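Sensor protein (Pseudomonas syringae pv. tomato, PDB 2R8R) is probably a membrane-bound histidine kinase of a two-component system that uses ATP to phosphorylate itself, here represented by its N-terminal P-loop NTPase-like sensor region. Local coordinates at residues 80-94 / 110-124. Sequence-based numbering, arbitrary orientation.
Sequences LLKAAPSLVLVDELA and IQELLAAGIDVYTTV
Thr123 OG1 is gripped twice from 80-94: it donates to Asp91 OD1 over 2.6 Å, using the carboxylate's anti lone pair, and accepts from Glu92 N at 3.0 Å in a nearly straight bond (167° at the hydrogen). A chi1 of 65° places this hydroxyl between backbone N and carbonyl carbon, where it can serve both partners. Asp91 OD1 also bonds Thr20 OG1 and OD2 bonds Glu43 N, so three groups fix the carboxylate's rotation. Thr20 belongs to a probable Walker A P-loop, and a sulfate lies about 6 Å from the Asp91 side chain; an acidic residue just after the strand that lies next but one to the P-loop strand is consistent with a Walker B position. Thr122 OG1, anti to its own N, donates to Val90 O (2.6 Å), nearly in line with the carbonyl. Further back, strands 87-90 and 119-124 pair in parallel, Val88 using its N for Asp119 O and its O for Tyr121 N. They are the two strands of a right-handed beta-alpha-beta crossover through helix 106-115, neighbours in the five-stranded parallel sheet. On the helix side, Val90 CG1 and Leu93 CD1 both meet Ile110 CD1 at 3.6 Å, while the methyls Val88 CG2 and Ile118 CG2 press tightly together at 3.4 Å. On the other face, Leu87 CD1 sits over the Tyr121 ring, 3.8 Å from its centroid and 27° off the normal, a CH-pi contact; Leu89 CD2 approaches Tyr121 CB alongside. Helix 19-32 covers this face, its Ala26 and Gln30 touching Tyr121.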
loop_
_atom_site.group_PDB
_atom_site.type_symbol
_atom_site.label_atom_id
_atom_site.label_comp_id
_atom_site.label_asym_id
_atom_site.label_seq_id
_atom_site.Cartn_x
_atom_site.Cartn_y
_atom_site.Cartn_z
ATOM N N LEU A 80 15.798 3.913 -8.915
ATOM C CA LEU A 80 15.922 3.844 -7.462
ATOM C C LEU A 80 17.164 3.047 -7.070
ATOM O O LEU A 80 17.845 3.383 -6.108
ATOM C CB LEU A 80 14.650 3.245 -6.802
ATOM C CG LEU A 80 13.359 4.089 -6.877
ATOM C CD1 LEU A 80 12.123 3.246 -6.581
ATOM C CD2 LEU A 80 13.422 5.358 -6.039
ATOM N N LEU A 81 17.460 1.990 -7.809
ATOM C CA LEU A 81 18.607 1.143 -7.502
ATOM C C LEU A 81 19.878 1.906 -7.800
ATOM O O LEU A 81 20.865 1.776 -7.076
ATOM C CB LEU A 81 18.579 -0.171 -8.282
ATOM C CG LEU A 81 17.543 -1.192 -7.822
ATOM C CD1 LEU A 81 17.286 -2.239 -8.917
ATOM C CD2 LEU A 81 17.950 -1.878 -6.499
ATOM N N LYS A 82 19.837 2.726 -8.850
ATOM C CA LYS A 82 20.988 3.531 -9.219
ATOM C C LYS A 82 21.275 4.647 -8.211
ATOM O O LYS A 82 22.426 4.835 -7.797
ATOM C CB LYS A 82 20.831 4.090 -10.628
ATOM C CG LYS A 82 21.215 3.084 -11.731
ATOM C CD LYS A 82 21.355 3.766 -13.143
ATOM C CE LYS A 82 21.241 2.750 -14.347
ATOM N NZ LYS A 82 19.810 2.462 -14.765
ATOM N N ALA A 83 20.240 5.378 -7.815
ATOM C CA ALA A 83 20.383 6.475 -6.853
ATOM C C ALA A 83 20.706 5.968 -5.437
ATOM O O ALA A 83 21.277 6.692 -4.621
ATOM C CB ALA A 83 19.128 7.295 -6.845
ATOM N N ALA A 84 20.301 4.728 -5.160
ATOM C CA ALA A 84 20.451 4.074 -3.855
ATOM C C ALA A 84 20.090 4.942 -2.643
ATOM O O ALA A 84 20.938 5.208 -1.807
ATOM C CB ALA A 84 21.879 3.510 -3.697
ATOM N N PRO A 85 18.816 5.347 -2.518
ATOM C CA PRO A 85 18.423 6.085 -1.311
ATOM C C PRO A 85 18.504 5.184 -0.078
ATOM O O PRO A 85 18.636 3.942 -0.167
ATOM C CB PRO A 85 16.923 6.446 -1.554
ATOM C CG PRO A 85 16.603 6.026 -2.894
ATOM C CD PRO A 85 17.666 5.061 -3.383
ATOM N N SER A 86 18.387 5.796 1.073
ATOM C CA SER A 86 18.428 5.024 2.290
ATOM C C SER A 86 17.055 4.352 2.570
ATOM O O SER A 86 17.023 3.216 3.063
ATOM C CB SER A 86 18.873 5.925 3.415
ATOM O OG SER A 86 18.586 5.356 4.656
ATOM N N LEU A 87 15.959 5.068 2.253
ATOM C CA LEU A 87 14.570 4.637 2.483
ATOM C C LEU A 87 13.738 4.933 1.259
ATOM O O LEU A 87 13.738 6.060 0.765
ATOM C CB LEU A 87 13.960 5.395 3.654
ATOM C CG LEU A 87 12.486 5.126 4.063
ATOM C CD1 LEU A 87 12.227 3.625 4.354
ATOM C CD2 LEU A 87 12.100 5.996 5.255
ATOM N N VAL A 88 13.034 3.919 0.747
ATOM C CA VAL A 88 12.066 4.123 -0.355
ATOM C C VAL A 88 10.637 3.874 0.134
ATOM O O VAL A 88 10.354 2.886 0.822
ATOM C CB VAL A 88 12.394 3.292 -1.636
ATOM C CG1 VAL A 88 11.384 3.563 -2.749
ATOM C CG2 VAL A 88 13.773 3.648 -2.135
ATOM N N LEU A 89 9.756 4.819 -0.196
ATOM C CA LEU A 89 8.334 4.699 0.099
ATOM C C LEU A 89 7.587 4.113 -1.089
ATOM O O LEU A 89 7.681 4.624 -2.231
ATOM C CB LEU A 89 7.736 6.062 0.457
ATOM C CG LEU A 89 8.558 6.857 1.461
ATOM C CD1 LEU A 89 7.778 8.132 1.779
ATOM C CD2 LEU A 89 8.872 6.026 2.696
ATOM N N VAL A 90 6.880 3.023 -0.813
ATOM C CA VAL A 90 6.210 2.200 -1.850
ATOM C C VAL A 90 4.788 1.807 -1.394
ATOM O O VAL A 90 4.622 0.883 -0.592
ATOM C CB VAL A 90 7.015 0.922 -2.165
ATOM C CG1 VAL A 90 6.291 0.053 -3.264
ATOM C CG2 VAL A 90 8.469 1.269 -2.571
ATOM N N ASP A 91 3.780 2.550 -1.870
ATOM C CA ASP A 91 2.378 2.193 -1.653
ATOM C C ASP A 91 2.030 0.877 -2.330
ATOM O O ASP A 91 2.604 0.532 -3.353
ATOM C CB ASP A 91 1.431 3.314 -2.124
ATOM C CG ASP A 91 0.895 4.144 -0.965
ATOM O OD1 ASP A 91 0.464 3.543 0.055
ATOM O OD2 ASP A 91 0.882 5.389 -1.076
ATOM N N GLU A 92 1.131 0.120 -1.713
ATOM C CA GLU A 92 0.482 -1.014 -2.354
ATOM C C GLU A 92 1.350 -2.240 -2.638
ATOM O O GLU A 92 1.676 -2.544 -3.787
ATOM C CB GLU A 92 -0.308 -0.541 -3.581
ATOM C CG GLU A 92 -1.451 0.370 -3.093
ATOM C CD GLU A 92 -2.330 0.997 -4.174
ATOM O OE1 GLU A 92 -2.245 0.588 -5.377
ATOM O OE2 GLU A 92 -3.121 1.908 -3.778
ATOM N N LEU A 93 1.652 -2.954 -1.552
ATOM C CA LEU A 93 2.572 -4.085 -1.518
ATOM C C LEU A 93 2.116 -5.272 -2.407
ATOM O O LEU A 93 2.961 -6.011 -2.952
ATOM C CB LEU A 93 2.698 -4.542 -0.046
ATOM C CG LEU A 93 3.526 -5.757 0.374
ATOM C CD1 LEU A 93 5.017 -5.683 -0.076
ATOM C CD2 LEU A 93 3.411 -5.925 1.876
ATOM N N ALA A 94 0.798 -5.457 -2.503
ATOM C CA ALA A 94 0.141 -6.467 -3.372
ATOM C C ALA A 94 -0.044 -6.107 -4.867
ATOM O O ALA A 94 -0.507 -6.925 -5.628
ATOM C CB ALA A 94 -1.218 -6.861 -2.780
ATOM N N ILE A 110 10.221 -4.555 -4.380
ATOM C CA ILE A 110 10.591 -4.305 -3.011
ATOM C C ILE A 110 11.688 -5.240 -2.516
ATOM O O ILE A 110 12.637 -4.796 -1.883
ATOM C CB ILE A 110 9.331 -4.374 -2.072
ATOM C CG1 ILE A 110 8.459 -3.130 -2.314
ATOM C CG2 ILE A 110 9.764 -4.511 -0.648
ATOM C CD1 ILE A 110 7.043 -3.187 -1.777
ATOM N N GLN A 111 11.578 -6.527 -2.797
ATOM C CA GLN A 111 12.604 -7.449 -2.327
ATOM C C GLN A 111 13.942 -7.047 -2.928
ATOM O O GLN A 111 14.938 -7.116 -2.257
ATOM C CB GLN A 111 12.288 -8.942 -2.646
ATOM C CG GLN A 111 11.058 -9.588 -2.001
ATOM C CD GLN A 111 11.059 -9.540 -0.492
ATOM O OE1 GLN A 111 12.067 -9.837 0.150
ATOM N NE2 GLN A 111 9.910 -9.186 0.098
ATOM N N GLU A 112 13.949 -6.618 -4.187
ATOM C CA GLU A 112 15.175 -6.190 -4.876
ATOM C C GLU A 112 15.831 -4.959 -4.264
ATOM O O GLU A 112 17.046 -4.886 -4.166
ATOM C CB GLU A 112 14.940 -5.908 -6.376
ATOM C CG GLU A 112 16.235 -5.882 -7.151
ATOM C CD GLU A 112 16.099 -5.708 -8.638
ATOM O OE1 GLU A 112 15.036 -5.265 -9.115
ATOM O OE2 GLU A 112 17.105 -6.012 -9.346
ATOM N N LEU A 113 15.015 -3.983 -3.884
ATOM C CA LEU A 113 15.501 -2.793 -3.165
ATOM C C LEU A 113 16.101 -3.226 -1.851
ATOM O O LEU A 113 17.142 -2.765 -1.484
ATOM C CB LEU A 113 14.349 -1.810 -2.881
ATOM C CG LEU A 113 13.686 -1.159 -4.104
ATOM C CD1 LEU A 113 12.359 -0.569 -3.698
ATOM C CD2 LEU A 113 14.667 -0.124 -4.713
ATOM N N LEU A 114 15.407 -4.109 -1.142
ATOM C CA LEU A 114 15.836 -4.593 0.163
ATOM C C LEU A 114 17.161 -5.378 0.098
ATOM O O LEU A 114 17.998 -5.236 0.987
ATOM C CB LEU A 114 14.735 -5.453 0.781
ATOM C CG LEU A 114 13.424 -4.799 1.247
ATOM C CD1 LEU A 114 12.399 -5.938 1.625
ATOM C CD2 LEU A 114 13.698 -3.913 2.386
ATOM N N ALA A 115 17.350 -6.165 -0.975
ATOM C CA ALA A 115 18.610 -6.899 -1.209
ATOM C C ALA A 115 19.770 -5.952 -1.521
ATOM O O ALA A 115 20.914 -6.285 -1.255
ATOM C CB ALA A 115 18.456 -7.959 -2.326
ATOM N N ALA A 116 19.458 -4.773 -2.055
ATOM C CA ALA A 116 20.441 -3.707 -2.310
ATOM C C ALA A 116 20.729 -2.869 -1.071
ATOM O O ALA A 116 21.511 -1.935 -1.140
ATOM C CB ALA A 116 19.984 -2.793 -3.473
ATOM N N GLY A 117 20.121 -3.209 0.060
ATOM C CA GLY A 117 20.360 -2.531 1.319
ATOM C C GLY A 117 19.493 -1.299 1.530
ATOM O O GLY A 117 19.737 -0.512 2.426
ATOM N N ILE A 118 18.497 -1.111 0.676
ATOM C CA ILE A 118 17.588 0.023 0.768
ATOM C C ILE A 118 16.422 -0.375 1.693
ATOM O O ILE A 118 15.791 -1.424 1.519
ATOM C CB ILE A 118 17.100 0.463 -0.662
ATOM C CG1 ILE A 118 18.327 0.823 -1.542
ATOM C CG2 ILE A 118 16.049 1.648 -0.608
ATOM C CD1 ILE A 118 18.026 0.844 -3.053
ATOM N N ASP A 119 16.154 0.462 2.686
ATOM C CA ASP A 119 14.968 0.293 3.529
ATOM C C ASP A 119 13.717 0.635 2.736
ATOM O O ASP A 119 13.739 1.505 1.857
ATOM C CB ASP A 119 15.049 1.197 4.780
ATOM C CG ASP A 119 16.206 0.828 5.708
ATOM O OD1 ASP A 119 16.520 -0.374 5.876
ATOM O OD2 ASP A 119 16.792 1.758 6.285
ATOM N N VAL A 120 12.628 -0.060 3.051
ATOM C CA VAL A 120 11.354 0.175 2.420
ATOM C C VAL A 120 10.205 0.310 3.415
ATOM O O VAL A 120 10.065 -0.497 4.341
ATOM C CB VAL A 120 11.006 -0.913 1.357
ATOM C CG1 VAL A 120 9.623 -0.612 0.781
ATOM C CG2 VAL A 120 12.073 -0.974 0.211
ATOM N N TYR A 121 9.389 1.349 3.218
ATOM C CA TYR A 121 8.069 1.474 3.892
ATOM C C TYR A 121 7.016 1.162 2.837
ATOM O O TYR A 121 7.146 1.570 1.687
ATOM C CB TYR A 121 7.815 2.901 4.414
ATOM C CG TYR A 121 8.582 3.353 5.660
ATOM C CD1 TYR A 121 9.560 2.575 6.246
ATOM C CD2 TYR A 121 8.321 4.616 6.230
ATOM C CE1 TYR A 121 10.270 3.019 7.372
ATOM C CE2 TYR A 121 9.011 5.055 7.357
ATOM C CZ TYR A 121 9.980 4.241 7.929
ATOM O OH TYR A 121 10.641 4.685 9.057
ATOM N N THR A 122 5.992 0.412 3.229
ATOM C CA THR A 122 4.930 0.014 2.301
ATOM C C THR A 122 3.587 -0.043 3.006
ATOM O O THR A 122 3.517 -0.051 4.221
ATOM C CB THR A 122 5.265 -1.363 1.569
ATOM O OG1 THR A 122 4.412 -1.522 0.427
ATOM C CG2 THR A 122 5.112 -2.583 2.496
ATOM N N THR A 123 2.522 -0.051 2.221
ATOM C CA THR A 123 1.154 -0.165 2.735
ATOM C C THR A 123 0.473 -1.365 2.089
ATOM O O THR A 123 0.766 -1.717 0.945
ATOM C CB THR A 123 0.369 1.084 2.417
ATOM O OG1 THR A 123 0.251 1.176 1.002
ATOM C CG2 THR A 123 1.103 2.335 2.956
ATOM N N VAL A 124 -0.419 -2.011 2.833
ATOM C CA VAL A 124 -1.237 -3.045 2.278
ATOM C C VAL A 124 -2.538 -3.158 3.072
ATOM O O VAL A 124 -2.535 -3.002 4.301
ATOM C CB VAL A 124 -0.492 -4.387 2.276
ATOM C CG1 VAL A 124 -0.411 -5.007 3.719
ATOM C CG2 VAL A 124 -1.115 -5.359 1.235
HETATM O O HOH W 1 19.353 1.800 3.887
#